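Local structure of short chain dehydrogenase (Salmonella typhi, 3G1T) at residues A[162-167]-A[206-211]; A[147-152]-A[179-184]; A[33-38]-A[56-61]. The protein probably catalyses an NAD(P)-dependent oxidation or reduction, with a substrate that its name does not specify. One frame throughout, in Å; residues are numbered along the deposited sequence.

The three contacts sample different depths of one Rossmann-type fold. Interaction 2 is core: all three touching residues are buried, and the contact joins strand 147-152 to helix 165-185. Interaction 1 uses the opposite end of that helix, where the aromatic contact of 162-167 with 206-211 lies at the surface, about 26 Å from interaction 2 between centres. The segments of these two contacts alternate along the chain, and both regions reach the second subunit. Interaction 3 comes earlier in the chain and pairs two helices, 25-36 and 48-62. Whereas the first two contacts are wholly apolar, it combines a buried alanine-isoleucine touch with a salt bridge between partly exposed side chains.

Interaction 1: residues A[162-167]-A[206-211]; sequences ANWGAY and ASAFPT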
ATOM      1  N   ALA A 162     -10.936 -11.440  -1.780  1.00 13.70           N
ATOM      2  CA  ALA A 162     -10.550 -12.267  -2.898  1.00 13.97           C
ATOM      3  C   ALA A 162     -10.735 -11.527  -4.195  1.00 13.78           C
ATOM      4  O   ALA A 162     -11.811 -10.897  -4.429  1.00 14.62           O
ATOM      5  CB  ALA A 162     -11.425 -13.610  -2.957  1.00 13.67           C
ATOM      6  N   ASN A 163      -9.724 -11.713  -5.059  1.00 13.42           N
ATOM      7  CA  ASN A 163      -9.671 -11.248  -6.440  1.00 15.73           C
ATOM      8  C   ASN A 163      -9.427  -9.774  -6.595  1.00 14.88           C
ATOM      9  O   ASN A 163      -9.370  -9.343  -7.699  1.00 15.83           O
ATOM     10  CB  ASN A 163     -10.947 -11.669  -7.233  1.00 14.75           C
ATOM     11  CG  ASN A 163     -11.049 -13.152  -7.328  1.00 13.35           C
ATOM     12  OD1 ASN A 163     -10.084 -13.801  -7.695  1.00 15.39           O
ATOM     13  ND2 ASN A 163     -12.245 -13.731  -6.955  1.00 16.47           N
ATOM     14  N   TRP A 164      -9.263  -9.004  -5.492  1.00 16.00           N
ATOM     15  CA  TRP A 164      -9.043  -7.586  -5.639  1.00 15.33           C
ATOM     16  C   TRP A 164      -7.558  -7.161  -5.726  1.00 16.06           C
ATOM     17  O   TRP A 164      -7.258  -5.986  -5.983  1.00 16.06           O
ATOM     18  CB  TRP A 164      -9.839  -6.786  -4.622  1.00 15.45           C
ATOM     19  CG  TRP A 164     -11.298  -6.750  -5.019  1.00 18.81           C
ATOM     20  CD1 TRP A 164     -12.227  -7.612  -4.645  1.00 14.53           C
ATOM     21  CD2 TRP A 164     -11.954  -5.750  -5.832  1.00 17.76           C
ATOM     22  NE1 TRP A 164     -13.477  -7.277  -5.238  1.00 19.27           N
ATOM     23  CE2 TRP A 164     -13.315  -6.147  -5.977  1.00 19.01           C
ATOM     24  CE3 TRP A 164     -11.517  -4.589  -6.469  1.00 21.65           C
ATOM     25  CZ2 TRP A 164     -14.275  -5.348  -6.672  1.00 18.18           C
ATOM     26  CZ3 TRP A 164     -12.451  -3.780  -7.177  1.00 19.17           C
ATOM     27  CH2 TRP A 164     -13.822  -4.182  -7.260  1.00 20.97           C
ATOM     28  N   GLY A 165      -6.671  -8.142  -5.549  1.00 14.62           N
ATOM     29  CA  GLY A 165      -5.225  -8.043  -5.956  1.00 12.66           C
ATOM     30  C   GLY A 165      -4.541  -6.677  -5.797  1.00 13.15           C
ATOM     31  O   GLY A 165      -4.622  -6.066  -4.669  1.00 16.25           O
ATOM     32  N   ALA A 166      -3.956  -6.163  -6.897  1.00 14.51           N
ATOM     33  CA  ALA A 166      -3.242  -4.889  -6.855  1.00 13.98           C
ATOM     34  C   ALA A 166      -4.136  -3.728  -6.436  1.00 15.74           C
ATOM     35  O   ALA A 166      -3.732  -2.851  -5.711  1.00 16.48           O
ATOM     36  CB  ALA A 166      -2.540  -4.617  -8.201  1.00 13.37           C
ATOM     37  N   TYR A 167      -5.359  -3.695  -6.911  1.00 12.59           N
ATOM     38  CA  TYR A 167      -6.272  -2.595  -6.544  1.00 14.32           C
ATOM     39  C   TYR A 167      -6.429  -2.457  -5.005  1.00 13.51           C
ATOM     40  O   TYR A 167      -6.232  -1.351  -4.445  1.00 15.61           O
ATOM     41  CB  TYR A 167      -7.664  -2.831  -7.150  1.00 16.08           C
ATOM     42  CG  TYR A 167      -8.528  -1.564  -7.069  1.00 17.46           C
ATOM     43  CD1 TYR A 167      -8.194  -0.432  -7.866  1.00 17.64           C
ATOM     44  CD2 TYR A 167      -9.637  -1.465  -6.193  1.00 16.82           C
ATOM     45  CE1 TYR A 167      -8.984   0.735  -7.828  1.00 18.03           C
ATOM     46  CE2 TYR A 167     -10.417  -0.262  -6.151  1.00 17.57           C
ATOM     47  CZ  TYR A 167     -10.085   0.769  -6.987  1.00 17.80           C
ATOM     48  OH  TYR A 167     -10.784   1.951  -6.975  1.00 23.75           O
ATOM     49  N   ALA A 206     -18.284  -1.272 -13.974  1.00 17.66           N
ATOM     50  CA  ALA A 206     -18.828  -2.253 -14.916  1.00 16.33           C
ATOM     51  C   ALA A 206     -17.787  -3.288 -15.354  1.00 16.90           C
ATOM     52  O   ALA A 206     -18.130  -4.438 -15.711  1.00 15.46           O
ATOM     53  CB  ALA A 206     -19.483  -1.526 -16.132  1.00 15.97           C
ATOM     54  N   SER A 207     -16.508  -2.890 -15.338  1.00 18.08           N
ATOM     55  CA  SER A 207     -15.444  -3.769 -15.811  1.00 20.18           C
ATOM     56  C   SER A 207     -15.256  -4.860 -14.738  1.00 19.40           C
ATOM     57  O   SER A 207     -15.176  -6.069 -15.014  1.00 18.47           O
ATOM     58  CB  SER A 207     -14.187  -2.950 -16.009  1.00 21.73           C
ATOM     59  OG  SER A 207     -13.129  -3.847 -16.329  1.00 26.49           O
ATOM     60  N   ALA A 208     -15.261  -4.425 -13.490  1.00 19.13           N
ATOM     61  CA  ALA A 208     -15.142  -5.353 -12.382  1.00 18.63           C
ATOM     62  C   ALA A 208     -16.384  -6.267 -12.236  1.00 19.86           C
ATOM     63  O   ALA A 208     -16.249  -7.410 -11.854  1.00 18.61           O
ATOM     64  CB  ALA A 208     -14.817  -4.552 -11.026  1.00 17.75           C
ATOM     65  N   PHE A 209     -17.588  -5.725 -12.486  1.00 17.08           N
ATOM     66  CA  PHE A 209     -18.852  -6.488 -12.269  1.00 15.47           C
ATOM     67  C   PHE A 209     -19.652  -6.468 -13.596  1.00 14.28           C
ATOM     68  O   PHE A 209     -20.744  -5.840 -13.667  1.00 13.97           O
ATOM     69  CB  PHE A 209     -19.711  -5.823 -11.216  1.00 17.99           C
ATOM     70  CG  PHE A 209     -19.090  -5.806  -9.864  1.00 19.82           C
ATOM     71  CD1 PHE A 209     -19.330  -6.870  -8.965  1.00 21.22           C
ATOM     72  CD2 PHE A 209     -18.349  -4.710  -9.434  1.00 21.18           C
ATOM     73  CE1 PHE A 209     -18.772  -6.877  -7.703  1.00 20.44           C
ATOM     74  CE2 PHE A 209     -17.783  -4.723  -8.191  1.00 21.52           C
ATOM     75  CZ  PHE A 209     -17.990  -5.789  -7.318  1.00 21.70           C
ATOM     76  N   PRO A 210     -19.194  -7.247 -14.574  1.00 15.74           N
ATOM     77  CA  PRO A 210     -19.904  -7.243 -15.908  1.00 14.89           C
ATOM     78  C   PRO A 210     -21.386  -7.702 -15.928  1.00 16.37           C
ATOM     79  O   PRO A 210     -22.185  -7.268 -16.808  1.00 14.50           O
ATOM     80  CB  PRO A 210     -18.987  -8.089 -16.796  1.00 15.47           C
ATOM     81  CG  PRO A 210     -18.093  -8.933 -15.752  1.00 16.35           C
ATOM     82  CD  PRO A 210     -17.936  -8.040 -14.610  1.00 17.93           C
ATOM     83  N   THR A 211     -21.763  -8.516 -14.935  1.00 16.31           N
ATOM     84  CA  THR A 211     -23.166  -8.974 -14.851  1.00 15.53           C
ATOM     85  C   THR A 211     -24.098  -7.942 -14.237  1.00 14.08           C
ATOM     86  O   THR A 211     -25.299  -7.964 -14.513  1.00 14.58           O
ATOM     87  CB  THR A 211     -23.303 -10.348 -14.093  1.00 15.43           C
ATOM     88  OG1 THR A 211     -22.774 -10.234 -12.770  1.00 22.31           O
ATOM     89  CG2 THR A 211     -22.501 -11.480 -14.840  1.00 22.19           C
TER
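Trp164 and Ala208 bring the two backbones nearest, yet their CA atoms remain 9.4 Å apart, and the indole of Trp164 covers most of that distance. In this short-chain dehydrogenase fold, segment 162-167 leads into helix 165-185, with Tyr167 opening the Tyr-x-x-x-Lys signature of the family. Segment 206-211 closes helix 203-208, in the region that follows strand 190-196 and in relatives commonly borders the substrate pocket. Phe209 is the first residue there to leave helical backbone angles.

On the 162-167 side the contact is made by CZ2 and CH2 of the Trp164 benzo ring. With CG beside the backbone N (chi1 -75°), this ring reaches across the gap, and its CH2 lies 3.9 Å from Ala208 CB. The Phe209 side chain crosses that of Trp164 at about a right angle and presents its far end to the indole edge. Only 98 Å² is buried in total, and all three touching residues also meet crystal neighbours, so lattice packing may influence the detail. Just before Trp164, the backbone N of Asn163 is hydrogen-bonded to OE2 of Glu184 of the second subunit. The tightest ring approach is Trp164 CZ2 to Phe209 CZ at 3.8 Å, with Phe209 CE2 in the indole plane.

Interaction 2: residues A[147-152]-A[179-184]; sequences GSLVFT and QVLADE
Leu181 projects from helix 165-185 toward Leu149 and Phe151, which stand two positions apart on strand 147-152 and so extend from the same side of it. A single methyl, CD1 of Leu181, makes the contact. It meets the rim of the phenyl ring close to the ring plane, 3.4 Å from Phe151 CZ, a close approach for two carbons, and 3.6 Å from Phe151 CE2. Leu149 CD2 is more loosely placed, 4.2 Å from the same Leu181 CD1.

With CG anti to its carbonyl carbon (chi1 -75°), Leu181 leans across both strand side chains at about a right angle, which sets CD1 between Leu149 CD2 and the Phe151 ring edge. Leu149 holds its CG opposite the backbone N (chi1 169°), and from there its CD2 extends toward that methyl.

The strand and helix are the first two elements of a beta-alpha-beta unit completed by strand 190-196, the crossover from which Rossmann folds are built. Val192 of that last strand touches both Phe151 and Leu181. Thr130 and Thr134 of helix 116-142 pack against Phe151, as do Met177 and Met178 of helix 165-185, while Met111 of the second subunit also reaches Leu181.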
ATOM      1  N   GLY A 147      -7.072  24.498   3.402  1.00 14.49           N
ATOM      2  CA  GLY A 147      -6.832  23.619   2.211  1.00 15.03           C
ATOM      3  C   GLY A 147      -7.426  22.239   2.480  1.00 14.74           C
ATOM      4  O   GLY A 147      -7.530  21.774   3.630  1.00 13.80           O
ATOM      5  N   SER A 148      -7.849  21.559   1.405  1.00 13.83           N
ATOM      6  CA  SER A 148      -8.489  20.189   1.602  1.00 14.10           C
ATOM      7  C   SER A 148      -7.936  19.247   0.490  1.00 15.53           C
ATOM      8  O   SER A 148      -8.040  19.557  -0.697  1.00 14.34           O
ATOM      9  CB  SER A 148     -10.014  20.272   1.498  1.00 15.65           C
ATOM     10  OG  SER A 148     -10.607  18.962   1.639  1.00 17.27           O
ATOM     11  N   LEU A 149      -7.288  18.177   0.911  1.00 13.69           N
ATOM     12  CA  LEU A 149      -6.636  17.186  -0.007  1.00 13.42           C
ATOM     13  C   LEU A 149      -7.458  15.875   0.212  1.00 16.44           C
ATOM     14  O   LEU A 149      -7.707  15.421   1.361  1.00 13.73           O
ATOM     15  CB  LEU A 149      -5.182  16.994   0.460  1.00 13.29           C
ATOM     16  CG  LEU A 149      -4.372  15.823  -0.160  1.00 15.06           C
ATOM     17  CD1 LEU A 149      -4.234  16.092  -1.654  1.00 14.36           C
ATOM     18  CD2 LEU A 149      -3.012  15.824   0.456  1.00 15.32           C
ATOM     19  N   VAL A 150      -7.960  15.334  -0.892  1.00 16.99           N
ATOM     20  CA  VAL A 150      -8.863  14.220  -0.804  1.00 15.34           C
ATOM     21  C   VAL A 150      -8.293  13.122  -1.687  1.00 15.90           C
ATOM     22  O   VAL A 150      -7.946  13.389  -2.855  1.00 15.24           O
ATOM     23  CB  VAL A 150     -10.303  14.609  -1.302  1.00 14.79           C
ATOM     24  CG1 VAL A 150     -11.192  13.295  -1.335  1.00 14.32           C
ATOM     25  CG2 VAL A 150     -10.890  15.690  -0.279  1.00 14.76           C
ATOM     26  N   PHE A 151      -8.216  11.906  -1.140  1.00 15.87           N
ATOM     27  CA  PHE A 151      -7.846  10.709  -1.935  1.00 15.89           C
ATOM     28  C   PHE A 151      -9.063   9.843  -2.174  1.00 13.45           C
ATOM     29  O   PHE A 151     -10.026   9.879  -1.435  1.00 16.55           O
ATOM     30  CB  PHE A 151      -6.767   9.879  -1.221  1.00 14.26           C
ATOM     31  CG  PHE A 151      -5.441  10.606  -1.045  1.00 16.25           C
ATOM     32  CD1 PHE A 151      -4.469  10.610  -2.050  1.00 15.43           C
ATOM     33  CD2 PHE A 151      -5.206  11.338   0.157  1.00 15.02           C
ATOM     34  CE1 PHE A 151      -3.184  11.269  -1.897  1.00 16.83           C
ATOM     35  CE2 PHE A 151      -3.946  12.012   0.310  1.00 13.28           C
ATOM     36  CZ  PHE A 151      -2.967  12.003  -0.650  1.00 15.40           C
ATOM     37  N   THR A 152      -8.993   9.030  -3.252  1.00 14.67           N
ATOM     38  CA  THR A 152     -10.068   8.041  -3.544  1.00 15.05           C
ATOM     39  C   THR A 152      -9.680   6.677  -2.991  1.00 15.02           C
ATOM     40  O   THR A 152      -8.609   6.146  -3.278  1.00 17.68           O
ATOM     41  CB  THR A 152     -10.293   7.989  -5.071  1.00 15.26           C
ATOM     42  OG1 THR A 152     -10.654   9.281  -5.535  1.00 16.98           O
ATOM     43  CG2 THR A 152     -11.464   6.966  -5.334  1.00 18.93           C
ATOM     44  N   GLN A 179      -3.301   8.873   6.011  1.00 13.15           N
ATOM     45  CA  GLN A 179      -3.120   8.999   7.510  1.00 14.42           C
ATOM     46  C   GLN A 179      -1.803   9.647   7.872  1.00 15.28           C
ATOM     47  O   GLN A 179      -1.844  10.497   8.768  1.00 12.86           O
ATOM     48  CB  GLN A 179      -3.176   7.647   8.221  1.00 13.16           C
ATOM     49  CG  GLN A 179      -4.606   7.068   8.125  1.00 12.22           C
ATOM     50  CD  GLN A 179      -4.755   5.806   8.927  1.00 14.61           C
ATOM     51  OE1 GLN A 179      -3.979   5.527   9.848  1.00 15.75           O
ATOM     52  NE2 GLN A 179      -5.790   5.022   8.598  1.00 16.02           N
ATOM     53  N   VAL A 180      -0.734   9.350   7.137  1.00 12.93           N
ATOM     54  CA  VAL A 180       0.609  10.035   7.383  1.00 12.91           C
ATOM     55  C   VAL A 180       0.453  11.543   7.158  1.00 15.13           C
ATOM     56  O   VAL A 180       0.861  12.366   8.011  1.00 16.20           O
ATOM     57  CB  VAL A 180       1.728   9.444   6.551  1.00 11.03           C
ATOM     58  CG1 VAL A 180       3.088  10.250   6.707  1.00 15.26           C
ATOM     59  CG2 VAL A 180       1.960   8.001   7.049  1.00 13.94           C
ATOM     60  N   LEU A 181      -0.086  11.908   5.972  1.00 14.32           N
ATOM     61  CA  LEU A 181      -0.269  13.307   5.607  1.00 14.89           C
ATOM     62  C   LEU A 181      -1.169  14.043   6.611  1.00 15.61           C
ATOM     63  O   LEU A 181      -0.840  15.163   7.082  1.00 17.42           O
ATOM     64  CB  LEU A 181      -0.958  13.391   4.190  1.00 14.47           C
ATOM     65  CG  LEU A 181       0.008  13.073   3.106  1.00 12.41           C
ATOM     66  CD1 LEU A 181      -0.730  12.620   1.821  1.00 16.41           C
ATOM     67  CD2 LEU A 181       0.905  14.280   2.714  1.00 16.29           C
ATOM     68  N   ALA A 182      -2.275  13.385   6.991  1.00 14.48           N
ATOM     69  CA  ALA A 182      -3.234  14.024   7.881  1.00 14.10           C
ATOM     70  C   ALA A 182      -2.514  14.285   9.197  1.00 12.76           C
ATOM     71  O   ALA A 182      -2.699  15.377   9.771  1.00 13.44           O
ATOM     72  CB  ALA A 182      -4.397  13.056   8.130  1.00 14.94           C
ATOM     73  N   ASP A 183      -1.771  13.277   9.699  1.00 11.31           N
ATOM     74  CA  ASP A 183      -0.976  13.514  11.001  1.00 11.49           C
ATOM     75  C   ASP A 183       0.030  14.619  10.864  1.00 15.18           C
ATOM     76  O   ASP A 183       0.152  15.465  11.760  1.00 16.68           O
ATOM     77  CB  ASP A 183      -0.275  12.243  11.413  1.00 13.89           C
ATOM     78  CG  ASP A 183       0.154  12.261  12.932  1.00 17.70           C
ATOM     79  OD1 ASP A 183      -0.650  12.692  13.810  1.00 20.93           O
ATOM     80  OD2 ASP A 183       1.194  11.734  13.244  1.00 15.57           O
ATOM     81  N   GLU A 184       0.677  14.749   9.733  1.00 13.79           N
ATOM     82  CA  GLU A 184       1.685  15.802   9.585  1.00 13.65           C
ATOM     83  C   GLU A 184       1.132  17.214   9.534  1.00 14.44           C
ATOM     84  O   GLU A 184       1.900  18.165   9.803  1.00 16.25           O
ATOM     85  CB  GLU A 184       2.521  15.593   8.327  1.00 12.15           C
ATOM     86  CG  GLU A 184       3.368  14.241   8.489  1.00 14.80           C
ATOM     87  CD  GLU A 184       4.319  13.971   7.330  1.00 12.52           C
ATOM     88  OE1 GLU A 184       4.382  14.695   6.309  1.00 15.30           O
ATOM     89  OE2 GLU A 184       5.094  12.971   7.391  1.00 14.76           O
TER

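Interaction 3: residues A[33-38]-A[56-61]; sequences TYARYG and QHIADE
Ala35 and Ile58 mark the closest backbone approach, with CA atoms 6.8 Å apart, and the separation is 8.1 Å between the CA atoms of Arg36 and Glu61. The small Ala35 side chain permits the nearer spacing: its CB points at helix 48-62 and lies 3.6 Å from Ile58 CG2. Both residues are buried, and Val41 of strand 40-45 also touches Ala35.

Helices 25-36 and 48-62 follow neighbouring strands, 16-19 and 40-45, in the parallel sheet of the Rossmann-type fold, and the contact joins the C-terminal part of the first helix to that of the second. A Schellman motif ends helix 25-36: Gly38, at positive phi, donates its N to Ala35 O, while Ala39 N bonds to Tyr34 O.

At the partly exposed margin, Arg36 and Glu61 form a side-on salt bridge with two separate bonds. Arg36 NE donates to Glu61 OE1 at 2.7 Å, meeting it on the syn side but 20° out of the carboxylate plane. Arg36 NH2 reaches the syn lone pair of Glu61 OE2 at 2.8 Å, along an almost straight N-H...O path of 176°. The guanidinium and carboxylate planes differ by 12°, so the paired donors and acceptors restrict rotation of both groups. An arginine chain extended from CG to NE carries the charge to this position. His57 lies beside the pair, its NE2 2.9 Å from Glu61 OE2 and 3.7 Å from Arg36 NH2, near the guanidinium plane.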
ATOM      1  N   THR A  33     -19.602  19.901 -10.822  1.00 16.87           N
ATOM      2  CA  THR A  33     -20.297  20.228  -9.581  1.00 16.74           C
ATOM      3  C   THR A  33     -19.511  21.303  -8.806  1.00 17.48           C
ATOM      4  O   THR A  33     -20.080  22.295  -8.332  1.00 18.80           O
ATOM      5  CB  THR A  33     -20.440  18.995  -8.635  1.00 19.77           C
ATOM      6  OG1 THR A  33     -21.033  17.887  -9.302  1.00 22.04           O
ATOM      7  CG2 THR A  33     -21.349  19.323  -7.490  1.00 21.40           C
ATOM      8  N   TYR A  34     -18.218  21.111  -8.677  1.00 15.49           N
ATOM      9  CA  TYR A  34     -17.403  22.198  -8.003  1.00 14.79           C
ATOM     10  C   TYR A  34     -17.510  23.564  -8.696  1.00 16.44           C
ATOM     11  O   TYR A  34     -17.708  24.574  -8.012  1.00 18.63           O
ATOM     12  CB  TYR A  34     -15.946  21.771  -7.826  1.00 15.31           C
ATOM     13  CG  TYR A  34     -15.701  20.607  -6.918  1.00 15.74           C
ATOM     14  CD1 TYR A  34     -16.628  20.239  -5.934  1.00 15.47           C
ATOM     15  CD2 TYR A  34     -14.504  19.902  -7.024  1.00 15.59           C
ATOM     16  CE1 TYR A  34     -16.375  19.140  -5.075  1.00 17.14           C
ATOM     17  CE2 TYR A  34     -14.206  18.822  -6.185  1.00 17.01           C
ATOM     18  CZ  TYR A  34     -15.108  18.459  -5.210  1.00 16.37           C
ATOM     19  OH  TYR A  34     -14.748  17.432  -4.351  1.00 17.07           O
ATOM     20  N   ALA A  35     -17.440  23.586 -10.040  1.00 17.78           N
ATOM     21  CA  ALA A  35     -17.663  24.831 -10.824  1.00 16.62           C
ATOM     22  C   ALA A  35     -19.078  25.407 -10.564  1.00 16.90           C
ATOM     23  O   ALA A  35     -19.246  26.631 -10.372  1.00 16.51           O
ATOM     24  CB  ALA A  35     -17.380  24.577 -12.284  1.00 18.11           C
ATOM     25  N   ARG A  36     -20.097  24.546 -10.517  1.00 18.00           N
ATOM     26  CA  ARG A  36     -21.457  25.001 -10.221  1.00 19.79           C
ATOM     27  C   ARG A  36     -21.672  25.601  -8.827  1.00 18.36           C
ATOM     28  O   ARG A  36     -22.561  26.481  -8.654  1.00 16.72           O
ATOM     29  CB  ARG A  36     -22.444  23.875 -10.476  1.00 23.38           C
ATOM     30  CG  ARG A  36     -22.630  23.540 -11.972  1.00 27.32           C
ATOM     31  CD  ARG A  36     -23.275  22.135 -12.169  1.00 29.15           C
ATOM     32  NE  ARG A  36     -23.359  21.797 -13.607  1.00 29.10           N
ATOM     33  CZ  ARG A  36     -23.436  20.552 -14.100  1.00 34.15           C
ATOM     34  NH1 ARG A  36     -23.398  19.517 -13.282  1.00 28.77           N
ATOM     35  NH2 ARG A  36     -23.497  20.350 -15.427  1.00 29.17           N
ATOM     36  N   TYR A  37     -20.843  25.189  -7.857  1.00 18.97           N
ATOM     37  CA  TYR A  37     -20.847  25.815  -6.522  1.00 17.83           C
ATOM     38  C   TYR A  37     -19.787  26.904  -6.412  1.00 16.46           C
ATOM     39  O   TYR A  37     -19.386  27.202  -5.304  1.00 15.39           O
ATOM     40  CB  TYR A  37     -20.688  24.773  -5.377  1.00 17.62           C
ATOM     41  CG  TYR A  37     -22.003  24.038  -5.145  1.00 17.33           C
ATOM     42  CD1 TYR A  37     -22.849  24.403  -4.112  1.00 18.22           C
ATOM     43  CD2 TYR A  37     -22.432  23.052  -6.048  1.00 18.75           C
ATOM     44  CE1 TYR A  37     -24.104  23.760  -3.907  1.00 18.16           C
ATOM     45  CE2 TYR A  37     -23.674  22.393  -5.879  1.00 17.96           C
ATOM     46  CZ  TYR A  37     -24.507  22.762  -4.808  1.00 20.26           C
ATOM     47  OH  TYR A  37     -25.728  22.105  -4.623  1.00 19.83           O
ATOM     48  N   GLY A  38     -19.352  27.512  -7.509  1.00 14.44           N
ATOM     49  CA  GLY A  38     -18.473  28.737  -7.477  1.00 15.61           C
ATOM     50  C   GLY A  38     -16.991  28.535  -7.490  1.00 16.13           C
ATOM     51  O   GLY A  38     -16.228  29.524  -7.625  1.00 17.66           O
ATOM     52  N   GLN A  56     -14.857  22.902 -21.708  1.00 22.09           N
ATOM     53  CA  GLN A  56     -15.792  23.662 -22.562  1.00 23.86           C
ATOM     54  C   GLN A  56     -17.218  23.611 -22.006  1.00 22.30           C
ATOM     55  O   GLN A  56     -17.945  24.585 -22.047  1.00 19.19           O
ATOM     56  CB  GLN A  56     -15.760  23.142 -24.010  1.00 26.88           C
ATOM     57  CG  GLN A  56     -14.362  23.221 -24.663  1.00 47.44           C
ATOM     58  CD  GLN A  56     -14.228  24.211 -25.839  1.00 30.96           C
ATOM     59  OE1 GLN A  56     -13.332  24.060 -26.682  1.00 46.32           O
ATOM     60  NE2 GLN A  56     -15.101  25.238 -25.875  1.00 47.23           N
ATOM     61  N   HIS A  57     -17.575  22.472 -21.426  1.00 23.87           N
ATOM     62  CA  HIS A  57     -18.883  22.299 -20.800  1.00 23.80           C
ATOM     63  C   HIS A  57     -18.960  23.275 -19.620  1.00 22.42           C
ATOM     64  O   HIS A  57     -19.930  23.994 -19.495  1.00 22.26           O
ATOM     65  CB  HIS A  57     -19.065  20.800 -20.421  1.00 28.29           C
ATOM     66  CG  HIS A  57     -20.406  20.434 -19.826  1.00 32.24           C
ATOM     67  ND1 HIS A  57     -20.817  19.122 -19.702  1.00 32.38           N
ATOM     68  CD2 HIS A  57     -21.434  21.188 -19.358  1.00 32.50           C
ATOM     69  CE1 HIS A  57     -22.018  19.075 -19.140  1.00 32.37           C
ATOM     70  NE2 HIS A  57     -22.423  20.314 -18.935  1.00 32.94           N
ATOM     71  N   ILE A  58     -17.912  23.367 -18.796  1.00 21.37           N
ATOM     72  CA  ILE A  58     -17.924  24.272 -17.629  1.00 20.20           C
ATOM     73  C   ILE A  58     -17.975  25.719 -18.166  1.00 20.34           C
ATOM     74  O   ILE A  58     -18.746  26.537 -17.637  1.00 20.71           O
ATOM     75  CB  ILE A  58     -16.677  24.021 -16.702  1.00 19.51           C
ATOM     76  CG1 ILE A  58     -16.815  22.708 -15.918  1.00 22.38           C
ATOM     77  CG2 ILE A  58     -16.365  25.239 -15.724  1.00 21.03           C
ATOM     78  CD1 ILE A  58     -15.455  22.172 -15.318  1.00 19.94           C
ATOM     79  N   ALA A  59     -17.180  26.015 -19.207  1.00 20.12           N
ATOM     80  CA  ALA A  59     -17.165  27.365 -19.833  1.00 20.93           C
ATOM     81  C   ALA A  59     -18.530  27.743 -20.355  1.00 20.83           C
ATOM     82  O   ALA A  59     -19.005  28.864 -20.107  1.00 21.90           O
ATOM     83  CB  ALA A  59     -16.158  27.475 -20.929  1.00 21.73           C
ATOM     84  N   ASP A  60     -19.186  26.785 -21.003  1.00 23.73           N
ATOM     85  CA  ASP A  60     -20.594  26.998 -21.461  1.00 26.33           C
ATOM     86  C   ASP A  60     -21.569  27.319 -20.338  1.00 28.17           C
ATOM     87  O   ASP A  60     -22.596  27.977 -20.560  1.00 28.85           O
ATOM     88  CB  ASP A  60     -21.129  25.799 -22.218  1.00 28.01           C
ATOM     89  CG  ASP A  60     -20.434  25.587 -23.544  1.00 22.91           C
ATOM     90  OD1 ASP A  60     -19.752  26.526 -23.990  1.00 30.01           O
ATOM     91  OD2 ASP A  60     -20.578  24.473 -24.107  1.00 29.75           O
ATOM     92  N   GLU A  61     -21.282  26.830 -19.140  1.00 28.54           N
ATOM     93  CA  GLU A  61     -22.137  27.127 -18.000  1.00 29.95           C
ATOM     94  C   GLU A  61     -21.659  28.321 -17.117  1.00 32.05           C
ATOM     95  O   GLU A  61     -22.484  29.045 -16.592  1.00 33.66           O
ATOM     96  CB  GLU A  61     -22.284  25.895 -17.115  1.00 29.77           C
ATOM     97  CG  GLU A  61     -23.258  24.849 -17.550  1.00 38.91           C
ATOM     98  CD  GLU A  61     -23.137  23.596 -16.677  1.00 30.38           C
ATOM     99  OE1 GLU A  61     -22.789  23.732 -15.449  1.00 39.41           O
ATOM    100  OE2 GLU A  61     -23.348  22.486 -17.206  1.00 39.50           O
TER